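PDB 2F6I: ATP-dependent CLP protease, putative from Plasmodium falciparum, which probably cuts proteins into small peptides as the serine-protease component of an ATP-dependent Clp system, of which this chain is the catalytic domain. Local coordinates for residues 81-89 and 157-168. Residues are numbered along the deposited sequence; the frame is centred on the assembly and turned at random.
Sequences SINEGLAIL and LKKLLYHYLSSF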
# COMPACT_ATOMS: atom_id res chain seq x y z
N SER C 81 9.06 -23.19 15.22
CA SER C 81 8.60 -23.00 16.59
C SER C 81 9.11 -24.12 17.50
O SER C 81 8.94 -25.30 17.20
CB SER C 81 7.07 -22.98 16.62
OG SER C 81 6.58 -23.03 17.95
N ILE C 82 9.74 -23.74 18.62
CA ILE C 82 10.25 -24.73 19.54
C ILE C 82 9.13 -25.42 20.31
O ILE C 82 9.23 -26.61 20.62
CB ILE C 82 11.27 -24.11 20.52
CG1 ILE C 82 12.54 -23.70 19.75
CG2 ILE C 82 11.63 -25.10 21.62
CD1 ILE C 82 13.66 -23.17 20.61
N ASN C 83 8.06 -24.68 20.62
CA ASN C 83 6.92 -25.27 21.32
C ASN C 83 6.30 -26.35 20.44
O ASN C 83 6.04 -27.46 20.89
CB ASN C 83 5.85 -24.21 21.62
CG ASN C 83 6.08 -23.51 22.94
OD1 ASN C 83 6.08 -24.13 24.00
ND2 ASN C 83 6.25 -22.19 22.88
N GLU C 84 6.05 -26.00 19.18
CA GLU C 84 5.47 -26.93 18.24
C GLU C 84 6.44 -28.06 17.96
O GLU C 84 6.03 -29.17 17.61
CB GLU C 84 5.10 -26.20 16.94
CG GLU C 84 4.06 -25.11 17.14
CD GLU C 84 2.80 -25.61 17.85
OE1 GLU C 84 2.14 -26.52 17.30
OE2 GLU C 84 2.48 -25.10 18.95
N GLY C 85 7.73 -27.78 18.12
CA GLY C 85 8.74 -28.79 17.90
C GLY C 85 8.73 -29.80 19.02
O GLY C 85 8.74 -31.01 18.80
N LEU C 86 8.71 -29.30 20.25
CA LEU C 86 8.69 -30.16 21.42
C LEU C 86 7.39 -30.95 21.48
O LEU C 86 7.34 -32.03 22.07
CB LEU C 86 8.86 -29.32 22.69
CG LEU C 86 10.26 -28.69 22.79
CD1 LEU C 86 10.30 -27.64 23.90
CD2 LEU C 86 11.29 -29.79 23.03
N ALA C 87 6.35 -30.42 20.85
CA ALA C 87 5.06 -31.11 20.81
C ALA C 87 5.20 -32.33 19.91
O ALA C 87 4.74 -33.42 20.24
CB ALA C 87 3.98 -30.18 20.27
N ILE C 88 5.84 -32.13 18.76
CA ILE C 88 6.05 -33.22 17.82
C ILE C 88 6.94 -34.27 18.48
O ILE C 88 6.74 -35.47 18.28
CB ILE C 88 6.73 -32.72 16.53
CG1 ILE C 88 5.76 -31.81 15.77
CG2 ILE C 88 7.14 -33.89 15.66
CD1 ILE C 88 6.34 -31.23 14.49
N LEU C 89 7.91 -33.82 19.26
CA LEU C 89 8.82 -34.72 19.95
C LEU C 89 8.04 -35.60 20.93
O LEU C 89 8.27 -36.81 21.02
CB LEU C 89 9.90 -33.93 20.70
CG LEU C 89 11.16 -34.68 21.12
CD1 LEU C 89 11.90 -35.17 19.88
CD2 LEU C 89 12.06 -33.77 21.94
N LEU C 157 13.06 -22.57 26.64
CA LEU C 157 12.80 -23.54 25.58
C LEU C 157 14.07 -23.95 24.84
O LEU C 157 14.16 -25.07 24.34
CB LEU C 157 11.77 -22.98 24.59
CG LEU C 157 10.38 -22.74 25.18
CD1 LEU C 157 9.45 -22.22 24.10
CD2 LEU C 157 9.84 -24.04 25.76
N LYS C 158 15.04 -23.04 24.76
CA LYS C 158 16.29 -23.34 24.09
C LYS C 158 17.15 -24.24 24.96
O LYS C 158 17.71 -25.23 24.49
CB LYS C 158 17.06 -22.06 23.76
CG LYS C 158 16.37 -21.17 22.74
CD LYS C 158 17.29 -20.82 21.58
CE LYS C 158 17.65 -22.05 20.75
NZ LYS C 158 18.48 -21.70 19.56
N LYS C 159 17.26 -23.89 26.24
CA LYS C 159 18.05 -24.69 27.17
C LYS C 159 17.50 -26.11 27.18
O LYS C 159 18.25 -27.09 27.20
CB LYS C 159 17.98 -24.09 28.57
N LEU C 160 16.17 -26.22 27.16
CA LEU C 160 15.51 -27.51 27.16
C LEU C 160 15.81 -28.24 25.85
O LEU C 160 16.04 -29.45 25.84
CB LEU C 160 14.00 -27.33 27.33
CG LEU C 160 13.12 -28.58 27.42
CD1 LEU C 160 13.62 -29.48 28.53
CD2 LEU C 160 11.68 -28.17 27.68
N LEU C 161 15.81 -27.50 24.75
CA LEU C 161 16.11 -28.09 23.45
C LEU C 161 17.52 -28.67 23.53
O LEU C 161 17.76 -29.81 23.12
CB LEU C 161 16.03 -27.02 22.35
CG LEU C 161 16.20 -27.44 20.88
CD1 LEU C 161 15.77 -26.30 19.98
CD2 LEU C 161 17.64 -27.82 20.58
N TYR C 162 18.44 -27.89 24.08
CA TYR C 162 19.83 -28.33 24.22
C TYR C 162 19.91 -29.63 25.01
O TYR C 162 20.62 -30.55 24.61
CB TYR C 162 20.67 -27.25 24.91
CG TYR C 162 20.79 -25.95 24.13
CD1 TYR C 162 20.84 -25.95 22.74
CD2 TYR C 162 20.87 -24.72 24.79
CE1 TYR C 162 20.97 -24.76 22.02
CE2 TYR C 162 21.00 -23.53 24.08
CZ TYR C 162 21.05 -23.55 22.70
OH TYR C 162 21.16 -22.38 21.99
N HIS C 163 19.19 -29.71 26.13
CA HIS C 163 19.21 -30.92 26.94
C HIS C 163 18.75 -32.15 26.17
O HIS C 163 19.37 -33.21 26.26
CB HIS C 163 18.33 -30.75 28.19
CG HIS C 163 19.00 -30.00 29.30
ND1 HIS C 163 19.20 -28.63 29.26
CD2 HIS C 163 19.54 -30.42 30.46
CE1 HIS C 163 19.84 -28.25 30.35
NE2 HIS C 163 20.06 -29.31 31.10
N TYR C 164 17.66 -32.02 25.42
CA TYR C 164 17.15 -33.14 24.63
C TYR C 164 18.14 -33.56 23.56
O TYR C 164 18.33 -34.75 23.31
CB TYR C 164 15.81 -32.78 23.99
CG TYR C 164 14.63 -32.91 24.93
CD1 TYR C 164 13.77 -31.84 25.16
CD2 TYR C 164 14.38 -34.12 25.59
CE1 TYR C 164 12.69 -31.96 26.03
CE2 TYR C 164 13.30 -34.25 26.46
CZ TYR C 164 12.46 -33.17 26.68
OH TYR C 164 11.39 -33.30 27.54
N LEU C 165 18.79 -32.59 22.92
CA LEU C 165 19.76 -32.91 21.88
C LEU C 165 20.95 -33.60 22.52
O LEU C 165 21.54 -34.52 21.95
CB LEU C 165 20.23 -31.65 21.16
CG LEU C 165 21.19 -31.95 20.00
CD1 LEU C 165 20.47 -32.79 18.96
CD2 LEU C 165 21.70 -30.65 19.38
N SER C 166 21.31 -33.15 23.71
CA SER C 166 22.43 -33.71 24.45
C SER C 166 22.20 -35.20 24.71
O SER C 166 23.08 -36.02 24.48
CB SER C 166 22.59 -32.96 25.78
OG SER C 166 23.76 -33.37 26.46
N SER C 167 21.00 -35.55 25.18
CA SER C 167 20.69 -36.94 25.47
C SER C 167 20.58 -37.81 24.21
O SER C 167 20.53 -39.03 24.30
CB SER C 167 19.38 -37.03 26.25
OG SER C 167 18.26 -36.79 25.41
N PHE C 168 20.55 -37.17 23.04
CA PHE C 168 20.44 -37.91 21.78
C PHE C 168 21.78 -38.07 21.07
O PHE C 168 21.97 -39.02 20.31
CB PHE C 168 19.49 -37.18 20.81
CG PHE C 168 18.06 -37.13 21.27
CD1 PHE C 168 17.21 -36.13 20.80
CD2 PHE C 168 17.55 -38.09 22.14
CE1 PHE C 168 15.88 -36.08 21.20
CE2 PHE C 168 16.21 -38.05 22.54
CZ PHE C 168 15.38 -37.04 22.07
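The Y164 ring takes the CD2 methyl of L89 over one face, a CH-pi contact 4.2 Å from the ring centroid and 17° off its normal. L86 CD2 reaches the same ring obliquely, 3.9 Å from Y164 CD1, while Y164 OH is hydrogen-bonded to N128 of the second subunit. One turn on, the F168 ring has the backbone O of Y164 over one face, offset toward the rim, and L89 CD1 approaches it obliquely. L89 has its CG anti to the backbone N (chi1 -162°), and chi2 then turns CD2 to Y164 and CD1 to F168.

Toward residues 82 and 157 the contact becomes mainly aliphatic. L86 CD1 lies 4.1 Å from both L157 CD2 and L160 CD2. I82 and L157 run alongside one another but point opposite ways, I82 CG2 coming to 3.7 Å from L157 CB; the other branch of I82 crosses L161 nearly at a right angle, CD1 to CD1 at 3.8 Å. The amide of N83 crosses the L157 side chain at about a right angle, N83 ND2 3.4 Å from L157 CD1.

The segment axes approach to 10.7 Å at 34°, with the CA atoms of I82 and L157 nearest; at that end S81 N-caps helix 82-94 by accepting from E84 N. The K158 side chain lies about 6 Å from that of H134, the predicted active-site histidine. This buried, mostly apolar seam joins helix 82-94, which follows strand 71-77 of the parallel sheet, to helix 151-169, the long helix of the ClpP-fold handle at the subunit interface.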